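Local coordinates for protein down syndrome cell adhesion molecule, isoform AK (Drosophila melanogaster, PDB 4WVR) that probably takes part in homophilic cell adhesion through Dscam1 homodimerization, the fragment here being isoform 5 of its seventh immunoglobulin domain, at residues A[19-22]-A[23-26]; A[49-52]-A[53-56]; A[74-77]-A[78-81]. All coordinates share one frame; numbering follows the deposited sequence.

Contact 1 of 3, residues A[19-22]-A[23-26]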
loop_
_atom_site.group_PDB
_atom_site.type_symbol
_atom_site.label_atom_id
_atom_site.label_comp_id
_atom_site.label_asym_id
_atom_site.label_seq_id
_atom_site.Cartn_x
_atom_site.Cartn_y
_atom_site.Cartn_z
ATOM N N PRO A 19 16.584 -5.844 4.878
ATOM C CA PRO A 19 16.069 -7.180 4.565
ATOM C C PRO A 19 14.919 -7.560 5.489
ATOM O O PRO A 19 14.901 -7.165 6.654
ATOM C CB PRO A 19 17.281 -8.088 4.790
ATOM C CG PRO A 19 18.455 -7.200 4.564
ATOM C CD PRO A 19 18.043 -5.855 5.091
ATOM N N VAL A 20 13.966 -8.316 4.959
ATOM C CA VAL A 20 12.778 -8.691 5.706
ATOM C C VAL A 20 12.913 -10.122 6.219
ATOM O O VAL A 20 13.471 -10.980 5.536
ATOM C CB VAL A 20 11.515 -8.551 4.826
ATOM C CG1 VAL A 20 10.271 -8.907 5.602
ATOM C CG2 VAL A 20 11.409 -7.132 4.279
ATOM N N ASN A 21 12.424 -10.376 7.428
ATOM C CA ASN A 21 12.433 -11.725 7.974
ATOM C C ASN A 21 11.314 -12.575 7.394
ATOM O O ASN A 21 10.271 -12.058 6.986
ATOM C CB ASN A 21 12.321 -11.695 9.498
ATOM C CG ASN A 21 13.618 -11.296 10.170
ATOM O OD1 ASN A 21 13.654 -10.372 10.980
ATOM N ND2 ASN A 21 14.697 -11.994 9.830
ATOM N N THR A 22 11.543 -13.884 7.355
ATOM C CA THR A 22 10.529 -14.828 6.910
ATOM C C THR A 22 9.298 -14.756 7.812
ATOM O O THR A 22 9.419 -14.714 9.035
ATOM C CB THR A 22 11.074 -16.271 6.894
ATOM O OG1 THR A 22 12.133 -16.368 5.935
ATOM C CG2 THR A 22 9.982 -17.256 6.524
ATOM N N GLY A 23 8.120 -14.720 7.200
ATOM C CA GLY A 23 6.876 -14.691 7.945
ATOM C C GLY A 23 6.270 -13.308 8.078
ATOM O O GLY A 23 5.129 -13.165 8.517
ATOM N N GLU A 24 7.025 -12.281 7.703
ATOM C CA GLU A 24 6.526 -10.914 7.814
ATOM C C GLU A 24 5.485 -10.597 6.745
ATOM O O GLU A 24 5.345 -11.314 5.753
ATOM C CB GLU A 24 7.668 -9.903 7.728
ATOM C CG GLU A 24 8.614 -9.909 8.925
ATOM C CD GLU A 24 9.524 -8.693 8.951
ATOM O OE1 GLU A 24 9.123 -7.634 8.419
ATOM O OE2 GLU A 24 10.643 -8.794 9.499
ATOM N N ASN A 25 4.760 -9.507 6.969
ATOM C CA ASN A 25 3.705 -9.047 6.078
ATOM C C ASN A 25 4.198 -7.826 5.312
ATOM O O ASN A 25 4.340 -6.747 5.883
ATOM C CB ASN A 25 2.448 -8.730 6.893
ATOM C CG ASN A 25 1.329 -8.120 6.065
ATOM O OD1 ASN A 25 1.320 -8.196 4.837
ATOM N ND2 ASN A 25 0.367 -7.514 6.750
ATOM N N ALA A 26 4.481 -8.005 4.026
ATOM C CA ALA A 26 5.063 -6.936 3.226
ATOM C C ALA A 26 4.176 -6.595 2.042
ATOM O O ALA A 26 3.383 -7.421 1.583
ATOM C CB ALA A 26 6.456 -7.323 2.751
#

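Contact 2 of 3, residues A[49-52]-A[53-56]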
loop_
_atom_site.group_PDB
_atom_site.type_symbol
_atom_site.label_atom_id
_atom_site.label_comp_id
_atom_site.label_asym_id
_atom_site.label_seq_id
_atom_site.Cartn_x
_atom_site.Cartn_y
_atom_site.Cartn_z
ATOM N N PRO A 49 5.783 -12.866 -14.999
ATOM C CA PRO A 49 4.478 -12.300 -14.635
ATOM C C PRO A 49 3.875 -12.919 -13.378
ATOM O O PRO A 49 4.000 -14.124 -13.154
ATOM C CB PRO A 49 3.609 -12.612 -15.857
ATOM C CG PRO A 49 4.580 -12.750 -16.980
ATOM C CD PRO A 49 5.787 -13.392 -16.375
ATOM N N ILE A 50 3.236 -12.084 -12.565
ATOM C CA ILE A 50 2.543 -12.546 -11.373
ATOM C C ILE A 50 1.050 -12.318 -11.515
ATOM O O ILE A 50 0.621 -11.262 -11.973
ATOM C CB ILE A 50 3.005 -11.812 -10.098
ATOM C CG1 ILE A 50 4.493 -11.476 -10.150
ATOM C CG2 ILE A 50 2.667 -12.631 -8.857
ATOM C CD1 ILE A 50 4.914 -10.564 -9.019
ATOM N N ILE A 51 0.260 -13.304 -11.112
ATOM C CA ILE A 51 -1.181 -13.124 -11.029
ATOM C C ILE A 51 -1.599 -13.243 -9.573
ATOM O O ILE A 51 -0.850 -13.775 -8.754
ATOM C CB ILE A 51 -1.943 -14.156 -11.879
ATOM C CG1 ILE A 51 -1.669 -15.570 -11.366
ATOM C CG2 ILE A 51 -1.555 -14.023 -13.345
ATOM C CD1 ILE A 51 -2.366 -16.650 -12.149
ATOM N N ASN A 52 -2.788 -12.738 -9.259
ATOM C CA ASN A 52 -3.320 -12.772 -7.901
ATOM C C ASN A 52 -3.292 -14.180 -7.303
ATOM O O ASN A 52 -3.847 -15.122 -7.876
ATOM C CB ASN A 52 -4.749 -12.226 -7.891
ATOM C CG ASN A 52 -5.312 -12.081 -6.491
ATOM O OD1 ASN A 52 -4.577 -11.854 -5.529
ATOM N ND2 ASN A 52 -6.628 -12.207 -6.370
ATOM N N GLY A 53 -2.622 -14.319 -6.163
ATOM C CA GLY A 53 -2.533 -15.592 -5.472
ATOM C C GLY A 53 -1.278 -16.395 -5.771
ATOM O O GLY A 53 -0.911 -17.282 -5.003
ATOM N N GLU A 54 -0.620 -16.088 -6.886
ATOM C CA GLU A 54 0.554 -16.844 -7.319
ATOM C C GLU A 54 1.725 -16.693 -6.349
ATOM O O GLU A 54 2.094 -15.576 -5.973
ATOM C CB GLU A 54 0.975 -16.409 -8.726
ATOM C CG GLU A 54 2.159 -17.175 -9.294
ATOM C CD GLU A 54 2.413 -16.860 -10.758
ATOM O OE1 GLU A 54 1.602 -16.122 -11.364
ATOM O OE2 GLU A 54 3.424 -17.359 -11.302
ATOM N N GLU A 55 2.299 -17.826 -5.948
ATOM C CA GLU A 55 3.371 -17.868 -4.951
ATOM C C GLU A 55 2.953 -17.179 -3.648
ATOM O O GLU A 55 3.789 -16.642 -2.922
ATOM C CB GLU A 55 4.652 -17.225 -5.495
ATOM C CG GLU A 55 5.287 -17.969 -6.663
ATOM C CD GLU A 55 5.798 -19.347 -6.281
ATOM O OE1 GLU A 55 6.410 -19.481 -5.200
ATOM O OE2 GLU A 55 5.588 -20.297 -7.064
ATOM N N GLY A 56 1.656 -17.199 -3.359
ATOM C CA GLY A 56 1.133 -16.585 -2.154
ATOM C C GLY A 56 1.198 -15.069 -2.175
ATOM O O GLY A 56 1.256 -14.430 -1.125
#

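Contact 3 of 3, residues A[74-77]-A[78-81]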
loop_
_atom_site.group_PDB
_atom_site.type_symbol
_atom_site.label_atom_id
_atom_site.label_comp_id
_atom_site.label_asym_id
_atom_site.label_seq_id
_atom_site.Cartn_x
_atom_site.Cartn_y
_atom_site.Cartn_z
ATOM N N VAL A 74 5.892 -13.583 4.129
ATOM C CA VAL A 74 7.094 -13.587 3.304
ATOM C C VAL A 74 7.939 -14.838 3.522
ATOM O O VAL A 74 8.263 -15.191 4.654
ATOM C CB VAL A 74 7.967 -12.347 3.579
ATOM C CG1 VAL A 74 9.314 -12.473 2.878
ATOM C CG2 VAL A 74 7.243 -11.073 3.142
ATOM N N GLU A 75 8.276 -15.507 2.425
ATOM C CA GLU A 75 9.238 -16.601 2.434
ATOM C C GLU A 75 10.449 -16.194 1.602
ATOM O O GLU A 75 10.422 -15.171 0.915
ATOM C CB GLU A 75 8.614 -17.883 1.880
ATOM C CG GLU A 75 7.425 -18.397 2.677
ATOM C CD GLU A 75 6.715 -19.539 1.980
ATOM O OE1 GLU A 75 6.982 -19.761 0.779
ATOM O OE2 GLU A 75 5.892 -20.217 2.631
ATOM N N GLN A 76 11.509 -16.992 1.654
ATOM C CA GLN A 76 12.716 -16.677 0.899
ATOM C C GLN A 76 12.478 -16.790 -0.607
ATOM O O GLN A 76 13.206 -16.203 -1.405
ATOM C CB GLN A 76 13.866 -17.587 1.337
ATOM C CG GLN A 76 14.295 -17.349 2.779
ATOM C CD GLN A 76 15.634 -17.976 3.106
ATOM O OE1 GLN A 76 16.334 -18.467 2.221
ATOM N NE2 GLN A 76 16.011 -17.940 4.380
ATOM N N ASP A 77 11.446 -17.538 -0.985
ATOM C CA ASP A 77 11.037 -17.660 -2.381
ATOM C C ASP A 77 10.582 -16.328 -2.985
ATOM O O ASP A 77 10.522 -16.177 -4.206
ATOM C CB ASP A 77 9.911 -18.689 -2.509
ATOM C CG ASP A 77 10.426 -20.105 -2.670
ATOM O OD1 ASP A 77 11.638 -20.328 -2.466
ATOM O OD2 ASP A 77 9.615 -20.997 -3.000
ATOM N N HIS A 78 10.256 -15.368 -2.128
ATOM C CA HIS A 78 9.733 -14.080 -2.583
ATOM C C HIS A 78 10.851 -13.091 -2.886
ATOM O O HIS A 78 10.601 -11.938 -3.245
ATOM C CB HIS A 78 8.776 -13.509 -1.536
ATOM C CG HIS A 78 7.514 -14.299 -1.391
ATOM N ND1 HIS A 78 7.086 -14.806 -0.183
ATOM C CD2 HIS A 78 6.588 -14.674 -2.305
ATOM C CE1 HIS A 78 5.951 -15.458 -0.359
ATOM N NE2 HIS A 78 5.627 -15.394 -1.638
ATOM N N ARG A 79 12.085 -13.562 -2.745
ATOM C CA ARG A 79 13.274 -12.777 -3.061
ATOM C C ARG A 79 13.294 -12.272 -4.497
ATOM O O ARG A 79 12.993 -13.019 -5.431
ATOM C CB ARG A 79 14.526 -13.613 -2.823
ATOM C CG ARG A 79 15.245 -13.321 -1.536
ATOM C CD ARG A 79 16.458 -14.215 -1.434
ATOM N NE ARG A 79 16.766 -14.574 -0.057
ATOM C CZ ARG A 79 17.154 -15.786 0.323
ATOM N NH1 ARG A 79 17.268 -16.757 -0.574
ATOM N NH2 ARG A 79 17.422 -16.026 1.598
ATOM N N GLY A 80 13.665 -11.009 -4.676
ATOM C CA GLY A 80 13.906 -10.499 -6.009
ATOM C C GLY A 80 13.279 -9.162 -6.339
ATOM O O GLY A 80 12.808 -8.432 -5.462
ATOM N N VAL A 81 13.271 -8.851 -7.629
ATOM C CA VAL A 81 12.818 -7.554 -8.110
ATOM C C VAL A 81 11.335 -7.568 -8.457
ATOM O O VAL A 81 10.903 -8.290 -9.355
ATOM C CB VAL A 81 13.618 -7.113 -9.351
ATOM C CG1 VAL A 81 13.223 -5.700 -9.765
ATOM C CG2 VAL A 81 15.112 -7.197 -9.072
HETATM O O HOH W 1 13.089 -15.613 -5.447
#

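Contact 1 of 3, residues A[19-22]-A[23-26]
The carboxylate oxygen OE2 of E24 takes the backbone N-H of N21, with N21 N and E24 OE2 3.2 Å apart. The N-H arrives from above the carboxylate plane, 70° out of it, rather than within that plane. A second link runs the other way across the same turn: E24 N points to N21 O at 3.3 Å, a weak bond that closes a type II beta turn from N21 to E24. T22 and G23 fill its two corners, and the positive phi of G23 suits a residue with no CB. The E24 side chain folds back over the turn instead of reaching outward. Its CG stands beside the backbone N and opposite the carbonyl carbon (chi1 -69°), which places CG 3.3 Å from N21 O, and the extended chain beyond it carries the carboxylate to the start of the turn. There CG1 of V20, set anti to its own N, meets E24 OE1 at 3.3 Å and packs beside E24 CB at 3.5 Å. On the side of OE2 lies N21 CB, 3.4 Å away, while the amide plane of N21 is turned 58° from the carboxylate.

V20 shares backbone hydrogen bonds with K100 and N102, consistent with the first strand region of an immunoglobulin domain lying beside its last strand. N25, just past the turn, hydrogen-bonds Q33, V32 and T66 of the second subunit. The turn thus reverses the chain there and delivers it into strand 26-31, an outermost strand of the three-stranded sheet within this chain.

Contact 2 of 3, residues A[49-52]-A[53-56]
Two hydrogen bonds join I51 and E54, one in each direction. The backbone pair, E54 N to I51 O at 3.0 Å, closes a type II beta turn. In the side-chain pair I51 N donates its N-H to E54 OE1 at 3.1 Å; the N-H comes to the anti side of the oxygen, tilted 31° out of the carboxylate plane. E54 thus holds I51 with both its backbone and its side chain. Its CG lies anti to the backbone N (chi1 -178°) and the chain stays extended beyond it, which lets the carboxylate run back along the incoming chain as far as I51 N. Directly after the turn, G56 N bonds to G53 O, so the chain curls again at once.

The van der Waals contacts gather round the same glutamate. CG1 of I51, held between its own N and carbonyl carbon, sets a methylene against the carboxylate oxygen E54 OE1 at 3.3 Å and meets E54 CB, carbon on carbon, at 3.8 Å, the two side chains crossing at roughly a right angle. I50 CG2 brushes E54 CB at 4.1 Å, while the rest of that buried side chain leads away to W43 and L45 of strand 40-45 and to I57 and I59 of strand 57-63. N52 and G53 make the corners; N52 turns its OD1 to the backbone N of I59, tying the turn to the next strand.

P49 O lies 3.6 Å from E54 OE1. The I51 N-H, donated to OE1, would help to stabilise a charged carboxylate there.

Contact 3 of 3, residues A[74-77]-A[78-81]
From E75 to R79 the backbone winds through a short 3-10 turn, with two successive bonds to the residue three back. H78 N reaches E75 O at 3.1 Å and R79 N reaches Q76 O at 3.2 Å, each donor standing above the carbonyl plane. A water bridges the end of the turn, donating to D77 O and to R79 O.

The H78 ring bends back to the start of the turn, its CG beside the backbone N (chi1 -68°). Its ND1 takes the E75 N-H at 3.0 Å, almost straight at 177° and close to the ring plane. With ND1 accepting and NE2 donating its N-H to E55 O, the ring is probably neutral. On the outer side Q76 and R79 run side by side. R79 NH2 makes a short but weak, badly angled bond to Q76 OE1 at 2.7 Å, and Q76 CB lies over one guanidinium face, off toward its rim.

H78 also packs on L99 of strand 92-99, and N46 bonds both R79 and V81. This is the loop between strands 66-71 and 80-87, linking the two sheets of the sandwich.

Contact 3 lies between the other two at one end of the immunoglobulin sandwich. Its centre is about 9 Å from that of contact 1, and they join through V74: G23 N approaches V74 O at 2.6 Å and E24 O approaches V74 N at 2.8 Å, both probably hydrogen bonds. Toward contact 2, about 12 Å away between centres, the bridge is H78 NE2 to E55 O at 2.6 Å. Contacts 1 and 2 do not touch; their nearest atoms are about 8 Å apart. Two share a scheme: in 19-26 and 49-56 alike, a type II turn is closed again by the glutamate that ends it.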